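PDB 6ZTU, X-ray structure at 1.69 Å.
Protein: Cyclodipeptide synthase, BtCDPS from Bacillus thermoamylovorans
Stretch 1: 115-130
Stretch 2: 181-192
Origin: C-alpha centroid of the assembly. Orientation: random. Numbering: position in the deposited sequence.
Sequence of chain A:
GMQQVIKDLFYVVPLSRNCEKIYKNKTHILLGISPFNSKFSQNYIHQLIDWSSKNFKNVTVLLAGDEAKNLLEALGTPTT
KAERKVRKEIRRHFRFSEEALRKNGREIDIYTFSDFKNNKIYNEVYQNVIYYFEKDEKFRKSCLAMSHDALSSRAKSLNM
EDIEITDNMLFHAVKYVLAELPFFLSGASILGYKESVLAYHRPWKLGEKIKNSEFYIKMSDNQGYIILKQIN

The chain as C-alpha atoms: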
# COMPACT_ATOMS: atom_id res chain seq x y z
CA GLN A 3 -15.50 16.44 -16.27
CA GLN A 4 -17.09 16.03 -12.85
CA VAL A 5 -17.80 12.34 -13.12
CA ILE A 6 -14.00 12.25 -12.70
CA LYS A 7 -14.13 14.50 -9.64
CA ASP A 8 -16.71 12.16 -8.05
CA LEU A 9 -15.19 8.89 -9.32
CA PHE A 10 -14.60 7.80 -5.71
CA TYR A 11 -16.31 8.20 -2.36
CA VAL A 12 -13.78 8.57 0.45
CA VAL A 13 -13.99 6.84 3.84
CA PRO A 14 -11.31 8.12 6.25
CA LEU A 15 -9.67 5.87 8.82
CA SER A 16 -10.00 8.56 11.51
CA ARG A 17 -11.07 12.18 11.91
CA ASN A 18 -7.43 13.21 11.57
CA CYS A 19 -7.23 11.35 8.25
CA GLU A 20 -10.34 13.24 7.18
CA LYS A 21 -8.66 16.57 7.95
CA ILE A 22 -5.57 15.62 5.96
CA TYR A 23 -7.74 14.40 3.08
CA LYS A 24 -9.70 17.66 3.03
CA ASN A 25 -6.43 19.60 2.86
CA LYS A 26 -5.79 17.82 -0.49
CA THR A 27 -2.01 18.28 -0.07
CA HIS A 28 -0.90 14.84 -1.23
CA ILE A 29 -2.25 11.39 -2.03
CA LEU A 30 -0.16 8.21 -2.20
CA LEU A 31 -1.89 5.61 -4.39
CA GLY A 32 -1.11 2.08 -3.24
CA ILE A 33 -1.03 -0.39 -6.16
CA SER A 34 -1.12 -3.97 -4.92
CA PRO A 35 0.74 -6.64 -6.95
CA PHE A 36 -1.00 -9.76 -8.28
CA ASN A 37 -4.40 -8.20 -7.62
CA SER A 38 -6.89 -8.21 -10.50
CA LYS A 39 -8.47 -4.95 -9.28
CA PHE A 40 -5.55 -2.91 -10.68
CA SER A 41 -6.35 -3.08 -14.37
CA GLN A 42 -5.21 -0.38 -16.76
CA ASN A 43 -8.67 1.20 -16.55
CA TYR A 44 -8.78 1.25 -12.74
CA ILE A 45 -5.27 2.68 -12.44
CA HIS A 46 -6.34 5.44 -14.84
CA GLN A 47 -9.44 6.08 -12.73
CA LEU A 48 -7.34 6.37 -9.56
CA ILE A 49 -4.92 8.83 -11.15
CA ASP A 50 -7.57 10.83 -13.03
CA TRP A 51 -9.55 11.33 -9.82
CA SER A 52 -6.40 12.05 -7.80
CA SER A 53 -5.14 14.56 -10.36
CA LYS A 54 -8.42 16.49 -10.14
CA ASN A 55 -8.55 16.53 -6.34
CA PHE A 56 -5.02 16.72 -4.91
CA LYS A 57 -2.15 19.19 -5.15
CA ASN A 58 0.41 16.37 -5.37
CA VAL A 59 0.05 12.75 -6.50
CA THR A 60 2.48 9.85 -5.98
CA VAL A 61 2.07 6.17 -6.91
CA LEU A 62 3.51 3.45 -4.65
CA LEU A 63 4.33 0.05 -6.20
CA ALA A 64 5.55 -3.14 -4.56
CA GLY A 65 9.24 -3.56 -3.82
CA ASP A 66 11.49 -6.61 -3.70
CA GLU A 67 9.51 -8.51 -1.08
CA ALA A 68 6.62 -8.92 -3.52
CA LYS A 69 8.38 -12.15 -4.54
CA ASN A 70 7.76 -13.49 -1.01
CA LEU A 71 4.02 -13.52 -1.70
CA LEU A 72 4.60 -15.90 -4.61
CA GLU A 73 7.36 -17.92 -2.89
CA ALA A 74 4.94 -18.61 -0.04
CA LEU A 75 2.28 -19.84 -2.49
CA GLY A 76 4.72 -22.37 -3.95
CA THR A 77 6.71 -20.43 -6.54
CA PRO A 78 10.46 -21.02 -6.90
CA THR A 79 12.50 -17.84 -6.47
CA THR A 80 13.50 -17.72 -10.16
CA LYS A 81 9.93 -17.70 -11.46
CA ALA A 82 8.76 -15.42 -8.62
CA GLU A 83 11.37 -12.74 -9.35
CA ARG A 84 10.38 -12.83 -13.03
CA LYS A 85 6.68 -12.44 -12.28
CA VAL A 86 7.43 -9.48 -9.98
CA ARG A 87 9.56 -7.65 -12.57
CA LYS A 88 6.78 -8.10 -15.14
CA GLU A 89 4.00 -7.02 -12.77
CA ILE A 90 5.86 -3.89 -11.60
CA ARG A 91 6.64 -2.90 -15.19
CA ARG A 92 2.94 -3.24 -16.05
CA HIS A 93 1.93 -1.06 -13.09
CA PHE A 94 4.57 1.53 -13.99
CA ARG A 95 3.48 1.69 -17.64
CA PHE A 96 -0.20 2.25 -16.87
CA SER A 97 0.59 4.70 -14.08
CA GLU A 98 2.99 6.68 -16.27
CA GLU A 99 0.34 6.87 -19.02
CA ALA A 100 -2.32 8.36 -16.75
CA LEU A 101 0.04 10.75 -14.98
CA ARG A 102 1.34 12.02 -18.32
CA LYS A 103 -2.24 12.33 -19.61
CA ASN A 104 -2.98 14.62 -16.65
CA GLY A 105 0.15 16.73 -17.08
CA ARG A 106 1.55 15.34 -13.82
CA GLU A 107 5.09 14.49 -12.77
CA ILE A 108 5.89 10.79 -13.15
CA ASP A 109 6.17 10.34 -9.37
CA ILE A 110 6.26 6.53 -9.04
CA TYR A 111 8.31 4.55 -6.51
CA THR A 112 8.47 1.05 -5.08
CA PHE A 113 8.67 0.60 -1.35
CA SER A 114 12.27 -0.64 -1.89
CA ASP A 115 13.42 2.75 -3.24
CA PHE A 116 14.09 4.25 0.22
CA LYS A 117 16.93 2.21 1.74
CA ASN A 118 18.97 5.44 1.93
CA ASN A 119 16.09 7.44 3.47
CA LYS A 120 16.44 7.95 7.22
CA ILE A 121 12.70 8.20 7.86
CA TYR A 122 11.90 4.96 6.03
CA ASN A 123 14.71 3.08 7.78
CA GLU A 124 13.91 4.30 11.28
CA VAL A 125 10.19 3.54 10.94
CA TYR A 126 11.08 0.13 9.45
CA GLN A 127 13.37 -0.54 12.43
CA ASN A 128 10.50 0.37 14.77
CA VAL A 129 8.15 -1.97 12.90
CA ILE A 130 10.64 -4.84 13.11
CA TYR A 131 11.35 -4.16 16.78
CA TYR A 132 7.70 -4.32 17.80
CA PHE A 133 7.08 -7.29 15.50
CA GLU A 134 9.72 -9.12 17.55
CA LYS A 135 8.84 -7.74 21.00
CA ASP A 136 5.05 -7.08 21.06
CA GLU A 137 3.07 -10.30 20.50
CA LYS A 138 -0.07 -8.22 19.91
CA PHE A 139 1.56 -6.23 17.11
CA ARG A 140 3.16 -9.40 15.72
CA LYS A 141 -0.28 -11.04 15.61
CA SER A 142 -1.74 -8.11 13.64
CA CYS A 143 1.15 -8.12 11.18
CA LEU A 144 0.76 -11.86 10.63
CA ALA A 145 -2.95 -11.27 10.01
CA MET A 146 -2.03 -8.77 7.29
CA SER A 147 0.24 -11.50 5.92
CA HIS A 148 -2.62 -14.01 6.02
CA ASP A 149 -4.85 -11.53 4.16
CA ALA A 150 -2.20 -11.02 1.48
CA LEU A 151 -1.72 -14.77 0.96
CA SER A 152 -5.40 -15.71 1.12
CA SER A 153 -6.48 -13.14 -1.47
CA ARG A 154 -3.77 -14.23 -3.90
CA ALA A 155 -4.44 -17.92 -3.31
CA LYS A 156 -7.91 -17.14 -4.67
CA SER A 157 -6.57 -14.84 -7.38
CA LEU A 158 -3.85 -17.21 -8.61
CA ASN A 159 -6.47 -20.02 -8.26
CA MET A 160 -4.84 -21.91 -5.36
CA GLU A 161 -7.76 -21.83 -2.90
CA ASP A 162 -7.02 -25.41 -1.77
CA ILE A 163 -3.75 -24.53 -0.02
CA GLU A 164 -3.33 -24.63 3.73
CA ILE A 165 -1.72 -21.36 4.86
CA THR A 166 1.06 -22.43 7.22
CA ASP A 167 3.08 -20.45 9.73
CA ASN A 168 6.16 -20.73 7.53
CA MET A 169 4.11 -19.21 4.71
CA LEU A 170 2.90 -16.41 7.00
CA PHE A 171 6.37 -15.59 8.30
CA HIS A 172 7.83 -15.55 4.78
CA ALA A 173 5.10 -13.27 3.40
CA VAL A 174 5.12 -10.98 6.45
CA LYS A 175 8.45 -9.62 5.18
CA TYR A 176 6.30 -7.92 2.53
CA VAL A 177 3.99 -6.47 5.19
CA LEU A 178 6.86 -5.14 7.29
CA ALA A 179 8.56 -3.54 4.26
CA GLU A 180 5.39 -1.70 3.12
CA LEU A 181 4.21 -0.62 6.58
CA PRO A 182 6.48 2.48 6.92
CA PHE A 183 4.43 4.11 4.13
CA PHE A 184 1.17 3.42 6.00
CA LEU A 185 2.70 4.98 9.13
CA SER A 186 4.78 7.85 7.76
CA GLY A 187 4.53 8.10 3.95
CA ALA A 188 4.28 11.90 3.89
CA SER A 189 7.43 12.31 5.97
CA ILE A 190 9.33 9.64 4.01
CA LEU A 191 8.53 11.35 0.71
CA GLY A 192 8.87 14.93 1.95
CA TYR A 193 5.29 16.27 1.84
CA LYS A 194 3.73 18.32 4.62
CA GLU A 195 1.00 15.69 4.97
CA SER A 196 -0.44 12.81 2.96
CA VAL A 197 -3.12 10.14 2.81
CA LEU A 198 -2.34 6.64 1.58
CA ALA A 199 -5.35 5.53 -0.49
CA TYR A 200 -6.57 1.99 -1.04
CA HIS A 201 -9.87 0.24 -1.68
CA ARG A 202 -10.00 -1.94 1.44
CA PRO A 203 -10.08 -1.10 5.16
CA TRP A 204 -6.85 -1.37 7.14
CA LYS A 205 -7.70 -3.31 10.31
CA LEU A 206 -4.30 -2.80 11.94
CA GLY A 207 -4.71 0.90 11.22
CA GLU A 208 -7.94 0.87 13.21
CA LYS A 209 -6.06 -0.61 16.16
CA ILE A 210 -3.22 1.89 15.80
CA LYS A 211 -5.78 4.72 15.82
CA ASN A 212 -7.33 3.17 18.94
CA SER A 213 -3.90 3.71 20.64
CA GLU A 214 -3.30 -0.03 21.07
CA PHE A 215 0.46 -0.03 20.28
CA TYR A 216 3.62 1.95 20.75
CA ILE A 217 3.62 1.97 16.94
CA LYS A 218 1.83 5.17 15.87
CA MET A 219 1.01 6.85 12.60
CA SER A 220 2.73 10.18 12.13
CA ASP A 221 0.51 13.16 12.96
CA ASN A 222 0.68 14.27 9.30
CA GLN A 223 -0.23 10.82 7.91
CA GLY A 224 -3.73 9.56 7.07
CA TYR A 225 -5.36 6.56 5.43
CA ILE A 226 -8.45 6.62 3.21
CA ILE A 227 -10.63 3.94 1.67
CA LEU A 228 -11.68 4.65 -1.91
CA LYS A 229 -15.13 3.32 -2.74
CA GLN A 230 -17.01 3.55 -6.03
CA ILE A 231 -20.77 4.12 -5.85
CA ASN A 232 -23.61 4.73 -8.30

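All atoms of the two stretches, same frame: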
# COMPACT_ATOMS: atom_id res chain seq x y z
N ASP A 115 12.63 1.65 -2.69
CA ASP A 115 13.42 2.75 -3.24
C ASP A 115 13.94 3.71 -2.18
O ASP A 115 14.42 4.80 -2.53
CB ASP A 115 12.59 3.54 -4.26
CG ASP A 115 12.33 2.77 -5.54
OD1 ASP A 115 13.00 1.74 -5.77
OD2 ASP A 115 11.47 3.19 -6.32
N PHE A 116 13.87 3.33 -0.89
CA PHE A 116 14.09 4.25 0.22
C PHE A 116 15.07 3.69 1.25
O PHE A 116 15.08 4.12 2.40
CB PHE A 116 12.75 4.64 0.85
CG PHE A 116 11.86 5.38 -0.10
CD1 PHE A 116 11.88 6.76 -0.13
CD2 PHE A 116 11.09 4.69 -1.04
CE1 PHE A 116 11.09 7.46 -1.05
CE2 PHE A 116 10.31 5.38 -1.95
CZ PHE A 116 10.31 6.76 -1.97
N LYS A 117 15.95 2.78 0.83
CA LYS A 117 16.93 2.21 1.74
C LYS A 117 17.94 3.25 2.22
O LYS A 117 18.58 3.04 3.26
CB LYS A 117 17.66 1.05 1.05
CG LYS A 117 16.82 -0.23 0.98
CD LYS A 117 17.48 -1.30 0.12
CE LYS A 117 16.49 -1.88 -0.89
NZ LYS A 117 17.18 -2.37 -2.12
N ASN A 118 18.09 4.36 1.51
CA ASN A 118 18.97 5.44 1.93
C ASN A 118 18.21 6.62 2.53
O ASN A 118 18.77 7.71 2.65
CB ASN A 118 19.83 5.89 0.75
CG ASN A 118 20.78 4.82 0.31
OD1 ASN A 118 21.83 4.62 0.92
ND2 ASN A 118 20.40 4.08 -0.73
N ASN A 119 16.95 6.41 2.91
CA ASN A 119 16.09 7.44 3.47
C ASN A 119 16.00 7.17 4.97
O ASN A 119 15.65 6.06 5.37
CB ASN A 119 14.72 7.40 2.78
CG ASN A 119 13.70 8.37 3.37
OD1 ASN A 119 13.16 8.15 4.46
ND2 ASN A 119 13.40 9.42 2.62
N LYS A 120 16.37 8.16 5.78
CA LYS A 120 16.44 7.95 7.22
C LYS A 120 15.05 7.72 7.82
O LYS A 120 14.91 6.95 8.77
CB LYS A 120 17.10 9.14 7.91
CG LYS A 120 17.30 8.96 9.41
CD LYS A 120 18.35 9.91 9.98
CE LYS A 120 18.63 9.65 11.45
NZ LYS A 120 17.62 10.28 12.33
N ILE A 121 14.03 8.39 7.29
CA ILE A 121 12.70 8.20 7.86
C ILE A 121 12.22 6.78 7.60
O ILE A 121 11.73 6.09 8.51
CB ILE A 121 11.69 9.23 7.32
CG1 ILE A 121 12.25 10.66 7.39
CG2 ILE A 121 10.37 9.11 8.10
CD1 ILE A 121 12.54 11.14 8.78
N TYR A 122 12.34 6.31 6.35
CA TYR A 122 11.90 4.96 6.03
C TYR A 122 12.62 3.94 6.92
O TYR A 122 11.99 3.02 7.46
CB TYR A 122 12.14 4.63 4.55
CG TYR A 122 11.77 3.19 4.27
CD1 TYR A 122 10.47 2.84 3.93
CD2 TYR A 122 12.71 2.17 4.42
CE1 TYR A 122 10.11 1.52 3.71
CE2 TYR A 122 12.36 0.84 4.22
CZ TYR A 122 11.07 0.52 3.87
OH TYR A 122 10.72 -0.80 3.65
N ASN A 123 13.94 4.09 7.05
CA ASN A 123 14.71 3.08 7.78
C ASN A 123 14.36 3.08 9.25
O ASN A 123 14.24 2.01 9.87
CB ASN A 123 16.20 3.31 7.58
CG ASN A 123 16.70 2.77 6.26
OD1 ASN A 123 16.17 1.77 5.75
ND2 ASN A 123 17.72 3.41 5.69
N GLU A 124 14.18 4.26 9.85
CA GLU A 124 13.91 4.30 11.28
C GLU A 124 12.50 3.79 11.58
O GLU A 124 12.31 3.07 12.57
CB GLU A 124 14.13 5.71 11.80
CG GLU A 124 15.62 6.03 11.74
CD GLU A 124 16.01 7.26 12.52
OE1 GLU A 124 15.23 8.23 12.56
OE2 GLU A 124 17.12 7.24 13.10
N VAL A 125 11.53 4.12 10.74
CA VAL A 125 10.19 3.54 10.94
C VAL A 125 10.23 2.03 10.74
O VAL A 125 9.63 1.26 11.51
CB VAL A 125 9.18 4.22 10.01
CG1 VAL A 125 7.82 3.52 10.10
CG2 VAL A 125 9.06 5.69 10.38
N TYR A 126 10.92 1.57 9.69
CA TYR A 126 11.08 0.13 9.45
C TYR A 126 11.70 -0.57 10.65
O TYR A 126 11.24 -1.64 11.06
CB TYR A 126 11.95 -0.07 8.19
CG TYR A 126 12.05 -1.48 7.65
CD1 TYR A 126 10.95 -2.30 7.53
CD2 TYR A 126 13.27 -1.96 7.20
CE1 TYR A 126 11.04 -3.57 7.02
CE2 TYR A 126 13.38 -3.23 6.67
CZ TYR A 126 12.27 -4.03 6.59
OH TYR A 126 12.38 -5.31 6.06
N GLN A 127 12.75 0.03 11.23
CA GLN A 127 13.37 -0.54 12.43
C GLN A 127 12.37 -0.62 13.58
O GLN A 127 12.38 -1.59 14.34
CB GLN A 127 14.58 0.28 12.86
CG GLN A 127 15.77 0.26 11.89
CD GLN A 127 16.70 1.46 12.13
OE1 GLN A 127 16.83 1.94 13.26
NE2 GLN A 127 17.34 1.94 11.07
N ASN A 128 11.54 0.42 13.74
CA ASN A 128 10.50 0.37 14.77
C ASN A 128 9.52 -0.76 14.51
O ASN A 128 9.12 -1.48 15.44
CB ASN A 128 9.73 1.69 14.84
CG ASN A 128 10.52 2.80 15.48
OD1 ASN A 128 11.37 2.56 16.33
ND2 ASN A 128 10.23 4.03 15.08
N VAL A 129 9.09 -0.91 13.26
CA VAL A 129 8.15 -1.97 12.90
C VAL A 129 8.75 -3.34 13.21
O VAL A 129 8.08 -4.21 13.77
CB VAL A 129 7.76 -1.84 11.42
CG1 VAL A 129 7.00 -3.06 10.95
CG2 VAL A 129 6.91 -0.59 11.20
N ILE A 130 10.02 -3.55 12.86
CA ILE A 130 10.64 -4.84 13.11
C ILE A 130 10.82 -5.08 14.60
O ILE A 130 10.65 -6.20 15.09
CB ILE A 130 11.98 -4.92 12.36
CG1 ILE A 130 11.72 -5.06 10.86
CG2 ILE A 130 12.84 -6.06 12.90
CD1 ILE A 130 12.96 -4.80 10.03
N LEU A 181 4.83 -1.35 5.48
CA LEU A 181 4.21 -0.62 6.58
C LEU A 181 4.76 0.79 6.81
O LEU A 181 3.96 1.66 7.18
CB LEU A 181 4.31 -1.43 7.87
CG LEU A 181 3.14 -2.38 8.12
CD1 LEU A 181 3.39 -3.17 9.40
CD2 LEU A 181 1.81 -1.61 8.23
N PRO A 182 6.06 1.09 6.66
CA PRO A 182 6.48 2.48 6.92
C PRO A 182 5.71 3.51 6.11
O PRO A 182 5.57 4.65 6.56
CB PRO A 182 7.97 2.48 6.57
CG PRO A 182 8.40 1.07 6.83
CD PRO A 182 7.23 0.24 6.34
N PHE A 183 5.21 3.14 4.92
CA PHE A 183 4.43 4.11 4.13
C PHE A 183 3.02 4.30 4.68
O PHE A 183 2.48 5.40 4.55
CB PHE A 183 4.39 3.70 2.66
CG PHE A 183 5.69 3.94 1.97
CD1 PHE A 183 5.99 5.20 1.48
CD2 PHE A 183 6.65 2.94 1.90
CE1 PHE A 183 7.21 5.45 0.88
CE2 PHE A 183 7.87 3.20 1.29
CZ PHE A 183 8.14 4.45 0.80
N PHE A 184 2.43 3.26 5.28
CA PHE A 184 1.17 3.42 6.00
C PHE A 184 1.34 4.35 7.20
O PHE A 184 0.41 5.08 7.56
CB PHE A 184 0.66 2.07 6.54
CG PHE A 184 0.20 1.08 5.50
CD1 PHE A 184 1.09 0.51 4.59
CD2 PHE A 184 -1.12 0.65 5.49
CE1 PHE A 184 0.66 -0.44 3.68
CE2 PHE A 184 -1.57 -0.31 4.57
CZ PHE A 184 -0.67 -0.86 3.67
N LEU A 185 2.48 4.27 7.88
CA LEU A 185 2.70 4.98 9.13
C LEU A 185 3.21 6.39 8.92
O LEU A 185 2.85 7.30 9.68
CB LEU A 185 3.70 4.22 10.00
CG LEU A 185 3.28 2.81 10.42
CD1 LEU A 185 4.46 2.08 11.06
CD2 LEU A 185 2.10 2.91 11.38
N SER A 186 4.04 6.60 7.89
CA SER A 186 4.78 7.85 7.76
C SER A 186 5.10 8.20 6.31
O SER A 186 6.14 8.81 6.05
CB SER A 186 6.09 7.80 8.56
OG SER A 186 5.86 7.47 9.93
N GLY A 187 4.22 7.87 5.36
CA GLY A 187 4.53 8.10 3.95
C GLY A 187 4.82 9.56 3.61
O GLY A 187 5.73 9.85 2.83
N ALA A 188 4.04 10.49 4.17
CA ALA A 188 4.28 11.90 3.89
C ALA A 188 5.70 12.30 4.28
O ALA A 188 6.41 12.97 3.51
CB ALA A 188 3.27 12.78 4.62
N SER A 189 6.12 11.91 5.48
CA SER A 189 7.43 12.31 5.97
C SER A 189 8.55 11.60 5.23
O SER A 189 9.62 12.19 5.01
CB SER A 189 7.53 12.05 7.47
OG SER A 189 6.76 13.00 8.19
N ILE A 190 8.33 10.34 4.84
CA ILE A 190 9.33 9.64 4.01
C ILE A 190 9.54 10.36 2.69
O ILE A 190 10.67 10.56 2.23
CB ILE A 190 8.91 8.17 3.78
CG1 ILE A 190 8.96 7.38 5.08
CG2 ILE A 190 9.78 7.51 2.69
CD1 ILE A 190 8.25 6.03 4.96
N LEU A 191 8.43 10.75 2.04
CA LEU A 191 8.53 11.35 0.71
C LEU A 191 8.87 12.83 0.74
O LEU A 191 9.42 13.35 -0.24
CB LEU A 191 7.22 11.14 -0.05
CG LEU A 191 6.92 9.70 -0.47
CD1 LEU A 191 5.42 9.55 -0.72
CD2 LEU A 191 7.70 9.34 -1.72
N GLY A 192 8.58 13.52 1.83
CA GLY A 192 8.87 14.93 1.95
C GLY A 192 7.70 15.86 1.69
O GLY A 192 7.92 17.00 1.28

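How does the loop ahead of the first helix take part in the contact? Phe116 points toward the second stretch, and its ring meets three side chains there. The edge of the Phe183 ring is turned toward one face of Phe116, with the planes at 73° and the centroids 5.2 Å apart; Phe183 CZ comes within 3.5 Å of Phe116 CD2. Phe116 CD1 also lies 3.6 Å from Ile190 CG2, and Phe116 CZ 3.7 Å from Leu191 CD2. Although the CA-to-CB bond of Leu191 points away, the end of its side chain comes nearer and meets this ring.

What does Asn119 do where the turn gives way to the helix? It closes a type I turn that starts at Phe116, and it uses both ends of its amide, one within its own stretch and one across the contact. Asn119 OD1 caps the helix by accepting from Tyr122 N at 2.8 Å, while Asn119 ND2 donates to Ile190 O at 3.0 Å. The latter is the only hydrogen bond between the stretches. Its acceptor lies near the C-terminal end of the second helix, so the start of one helix is tied to the end of the other, as their nearly antiparallel course, at 161°, allows.

How do the first turns of the helix pack? Ile121 and Ile190 have their CA atoms 5.3 Å apart, and Ile121 CG2 approaches Ile190 CG1 at 3.8 Å. The CA-to-CB bond of Tyr122 points sideways, but its ring swings nearer, with chi1 in the t well. Tyr122 CE1 thereby lies 3.6 Å from Pro182 CG and 3.7 Å from Phe183 CE2, and Ile190 CD1 sits at the ring edge, 4.0 Å from Tyr122 CD1. On the side away from the partner, Asn123 ND2 donates to Lys117 O at 2.6 Å, fastening the helix to the preceding turn.

What carries the contact farther along the helix? Val125, one turn on from Ile121, faces Pro182, with Val125 CG1 3.6 Å from Pro182 CA. The same methyl, Val125 CG1, is 3.8 Å from Leu185 CD1, whereas Val125 CG2 lies 3.7 Å from Ser186 OG. Tyr126 adds a smaller contact, its CB 4.0 Å from Pro182 CG. Another turn on, Val129 CG2 packs 3.6 Å from Leu185 CD1, and Val129 CG1 3.9 Å from Leu181 CD1. The spacing of Ile121, Val125 and Val129 sets an apolar stripe along one side of the helix, and the axes approach to 8.7 Å.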